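Local coordinates for flavodoxin, WrbA-like protein (Agrobacterium tumefaciens, PDB 3D7N), which probably binds FMN and carries electrons from NAD(P)H to quinones, as WrbA-like members of the flavodoxin family do, at residues Lys107-Leu111 with Ile150-Gln155. Sequence-based numbering, arbitrary orientation.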
loop_
_atom_site.group_PDB
_atom_site.type_symbol
_atom_site.label_atom_id
_atom_site.label_comp_id
_atom_site.label_asym_id
_atom_site.label_seq_id
_atom_site.Cartn_x
_atom_site.Cartn_y
_atom_site.Cartn_z
ATOM N N LYS A 107 -0.599 2.583 -10.543
ATOM C CA LYS A 107 0.779 2.335 -10.822
ATOM C C LYS A 107 1.649 2.391 -9.585
ATOM O O LYS A 107 2.649 1.758 -9.554
ATOM C CB LYS A 107 1.292 3.290 -11.875
ATOM C CG LYS A 107 0.834 2.954 -13.245
ATOM C CD LYS A 107 1.601 3.726 -14.263
ATOM C CE LYS A 107 0.984 5.045 -14.512
ATOM N NZ LYS A 107 0.021 4.904 -15.572
ATOM N N LEU A 108 1.272 3.185 -8.598
ATOM C CA LEU A 108 2.016 3.286 -7.349
ATOM C C LEU A 108 1.959 1.940 -6.634
ATOM O O LEU A 108 2.938 1.517 -6.065
ATOM C CB LEU A 108 1.480 4.393 -6.428
ATOM C CG LEU A 108 2.303 4.557 -5.129
ATOM C CD1 LEU A 108 3.778 4.885 -5.490
ATOM C CD2 LEU A 108 1.696 5.616 -4.176
ATOM N N ASN A 109 0.820 1.265 -6.687
ATOM C CA ASN A 109 0.729 -0.052 -6.107
ATOM C C ASN A 109 1.758 -1.067 -6.688
ATOM O O ASN A 109 2.339 -1.845 -5.964
ATOM C CB ASN A 109 -0.687 -0.603 -6.247
ATOM C CG ASN A 109 -0.885 -1.872 -5.413
ATOM O OD1 ASN A 109 -0.667 -1.837 -4.206
ATOM N ND2 ASN A 109 -1.239 -3.009 -6.061
ATOM N N THR A 110 1.911 -1.062 -7.990
ATOM C CA THR A 110 2.868 -1.892 -8.710
ATOM C C THR A 110 4.278 -1.519 -8.258
ATOM O O THR A 110 4.983 -2.363 -7.834
ATOM C CB THR A 110 2.707 -1.745 -10.219
ATOM O OG1 THR A 110 1.398 -2.195 -10.538
ATOM C CG2 THR A 110 3.727 -2.599 -11.016
ATOM N N LEU A 111 4.582 -0.236 -8.164
ATOM C CA LEU A 111 5.908 0.190 -7.754
ATOM C C LEU A 111 6.216 -0.234 -6.321
ATOM O O LEU A 111 7.351 -0.686 -6.047
ATOM C CB LEU A 111 6.099 1.696 -7.957
ATOM C CG LEU A 111 6.082 2.126 -9.434
ATOM C CD1 LEU A 111 6.231 3.646 -9.576
ATOM C CD2 LEU A 111 7.151 1.286 -10.178
ATOM N N ILE A 150 9.039 7.379 -6.436
ATOM C CA ILE A 150 9.630 6.161 -5.973
ATOM C C ILE A 150 10.446 5.432 -7.093
ATOM O O ILE A 150 11.452 4.803 -6.826
ATOM C CB ILE A 150 8.552 5.275 -5.263
ATOM C CG1 ILE A 150 9.181 4.549 -4.103
ATOM C CG2 ILE A 150 7.955 4.254 -6.150
ATOM C CD1 ILE A 150 9.333 5.445 -2.939
ATOM N N ALA A 151 10.004 5.607 -8.335
ATOM C CA ALA A 151 10.497 4.942 -9.519
ATOM C C ALA A 151 9.677 5.532 -10.695
ATOM O O ALA A 151 8.668 6.150 -10.470
ATOM C CB ALA A 151 10.280 3.435 -9.410
ATOM N N PRO A 152 10.090 5.321 -11.912
ATOM C CA PRO A 152 9.364 5.893 -13.017
ATOM C C PRO A 152 8.063 5.182 -13.280
ATOM O O PRO A 152 7.992 3.995 -13.205
ATOM C CB PRO A 152 10.317 5.714 -14.178
ATOM C CG PRO A 152 11.384 4.954 -13.701
ATOM C CD PRO A 152 11.469 5.057 -12.279
HETATM N N MSE A 153 7.031 5.944 -13.561
HETATM C CA MSE A 153 5.786 5.412 -14.047
HETATM C C MSE A 153 5.385 6.214 -15.261
HETATM O O MSE A 153 5.774 7.348 -15.416
HETATM C CB MSE A 153 4.714 5.434 -12.982
HETATM C CG MSE A 153 4.527 6.729 -12.316
HETATM SE SE MSE A 153 3.049 6.762 -11.123
HETATM C CE MSE A 153 3.866 5.988 -9.623
ATOM N N ALA A 154 4.640 5.603 -16.153
ATOM C CA ALA A 154 4.368 6.213 -17.434
ATOM C C ALA A 154 3.013 5.846 -18.018
ATOM O O ALA A 154 2.444 4.822 -17.730
ATOM C CB ALA A 154 5.436 5.856 -18.390
ATOM N N GLN A 155 2.531 6.732 -18.866
ATOM C CA GLN A 155 1.277 6.609 -19.619
ATOM C C GLN A 155 1.447 5.717 -20.879
ATOM O O GLN A 155 2.505 5.739 -21.537
ATOM C CB GLN A 155 0.826 8.026 -20.037
ATOM C CG GLN A 155 -0.448 8.106 -20.925
ATOM C CD GLN A 155 -1.644 7.363 -20.320
ATOM O OE1 GLN A 155 -1.622 6.968 -19.122
ATOM N NE2 GLN A 155 -2.692 7.162 -21.141
#
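Lys107 NZ is gripped by three oxygens. Across the contact it gives a weak hydrogen bond, 3.2 Å long, to Ala154 O, and within the same chain it also bonds Ser100 OG and Ser102 O. The buried ammonium, which is probably charged, thus bonds the last residue of strand 93-100, the loop just after it and the neighbouring strand 153-155. The lysine chain gets there by starting beside the backbone N (chi1 -75°) and bending at both chi3 and chi4, with CD lying 3.8 Å from Met153 CB.

Met153, modelled as selenomethionine, sends its side chain from the strand onto the helix. Its CG sits between the backbone N and the carbonyl carbon (chi1 51°), and a bend at chi3 carries the methyl back toward the helix. SE passes 4.0 Å from Lys107 CB; CE then lands against Leu111 CD1 at 3.3 Å, a tight fit for two methyl carbons, and also approaches the backbone N of Leu108.

In the flavodoxin-like fold, helix 104-120 packs on one face of the sheet, here against strand 153-155 and the loop before it; that strand pairs in parallel with strand 93-100, Ala154 bonding to Ser100 through the backbone. Helix and strand segments run roughly antiparallel, at 146°.

Further along, Leu111 lies over the loop that leads into the strand. Its CB meets Ile150 CG2 at 3.6 Å, CD2 rests on Ala151 CB at 3.9 Å, and CD1 comes within 3.6 Å of Ala151 O. Leu108 touches Ile150 CG2 more loosely through CD1. Leu103 of the second subunit packs on Met153, while Leu116 and Gly119 of the third reach Leu108 and Ile150.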